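PDB 6FRL: tryptophan halogenase superfamily from Brevundimonas sp. BAL3, which catalyses flavin-dependent halogenation of its organic substrate, preferring bromination over chlorination. Local coordinates for the interface of chains A and B. Sequence-based numbering; all coordinates share one arbitrary frame. Chains: chain A/B, Tryptophan halogenase superfamily.

The interface of chains A and B. Residues chain A 10, 34; chain B 463, 466, 469.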
# COMPACT_ATOMS: atom_id res chain seq x y z
N ARG A 10 -12.74 3.20 -29.37
CA ARG A 10 -11.97 1.94 -29.37
C ARG A 10 -10.62 1.91 -30.14
O ARG A 10 -10.60 2.21 -31.34
CB ARG A 10 -12.86 0.82 -29.90
CG ARG A 10 -12.52 -0.56 -29.35
CD ARG A 10 -13.38 -1.73 -29.86
NE ARG A 10 -14.77 -1.68 -29.41
CZ ARG A 10 -15.19 -1.85 -28.14
NH1 ARG A 10 -14.33 -2.04 -27.14
NH2 ARG A 10 -16.50 -1.77 -27.89
N PHE A 34 -6.62 -9.57 -24.50
CA PHE A 34 -7.58 -9.19 -25.52
C PHE A 34 -7.83 -10.37 -26.50
O PHE A 34 -8.07 -10.13 -27.68
CB PHE A 34 -7.02 -8.00 -26.32
CG PHE A 34 -6.94 -6.70 -25.56
CD1 PHE A 34 -8.09 -5.99 -25.21
CD2 PHE A 34 -5.71 -6.14 -25.24
CE1 PHE A 34 -8.00 -4.79 -24.50
CE2 PHE A 34 -5.61 -4.92 -24.57
CZ PHE A 34 -6.75 -4.23 -24.21
N HIS B 463 -15.61 5.94 -20.86
CA HIS B 463 -15.28 4.56 -21.23
C HIS B 463 -14.71 3.72 -20.08
O HIS B 463 -13.77 4.11 -19.33
CB HIS B 463 -14.43 4.38 -22.49
CG HIS B 463 -14.83 3.17 -23.29
ND1 HIS B 463 -14.24 1.94 -23.14
CD2 HIS B 463 -15.79 3.02 -24.23
CE1 HIS B 463 -14.80 1.07 -23.97
NE2 HIS B 463 -15.76 1.70 -24.64
N PRO B 466 -11.52 -1.72 -22.06
CA PRO B 466 -11.97 -2.38 -23.33
C PRO B 466 -11.74 -3.89 -23.45
O PRO B 466 -12.16 -4.47 -24.44
CB PRO B 466 -11.17 -1.67 -24.42
CG PRO B 466 -9.93 -1.26 -23.72
CD PRO B 466 -10.26 -0.98 -22.27
N ASP B 469 -15.35 -5.50 -23.25
CA ASP B 469 -16.20 -5.59 -24.48
C ASP B 469 -15.97 -6.85 -25.33
O ASP B 469 -16.73 -7.12 -26.24
CB ASP B 469 -16.02 -4.36 -25.35
CG ASP B 469 -16.50 -3.08 -24.67
OD1 ASP B 469 -17.62 -3.05 -24.11
OD2 ASP B 469 -15.77 -2.07 -24.72
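A:Arg10 reaches across to B:Asp469 in this peripheral patch of the two-fold symmetric contact between two copies of a flavin-dependent halogenase of the tryptophan halogenase family. The patch has a twin with the chains exchanged; the contact may or may not persist as a dimer in solution.

The polar part is a salt bridge. The guanidinium nitrogen NH1 of A:Arg10 donates a hydrogen bond to the carboxylate oxygen OD2 of B:Asp469 at 2.8 Å, fairly straight at 161°. The oxygen lies at the edge of the guanidinium, in its plane, but is approached on its anti side and from outside the carboxylate plane. With the two planes 83° apart, the groups do not form a parallel two-pronged pair: OD2 sits nearer NH1, which makes the bond, while NH2 of A:Arg10 is 3.3 Å from the same OD2. A long arginine suits this loop position, since its chain, extended through chi2 and bent at chi3 (-68°), carries the charge over to the other subunit. The short aspartate, on the 3-10 turn 468-470, receives it close to its own backbone. A leucine in place of A:Arg10 would probably leave the carboxylate of B:Asp469 without its cationic mate across the interface. The imidazole of B:His463 flanks the pair, its CE1 4.5 Å from NH1 of A:Arg10; were it protonated, it might add to the positive field around the carboxylate.

Apolar packing is lighter. The CB methylene of B:Asp469 packs against the guanidinium carbon CZ of A:Arg10 at 3.8 Å. The pyrrolidine ring of B:Pro466, with no N-H to satisfy, offers an apolar surface to the edge of A:Phe34, whose CE1 lies 4.1 Å from CG of B:Pro466.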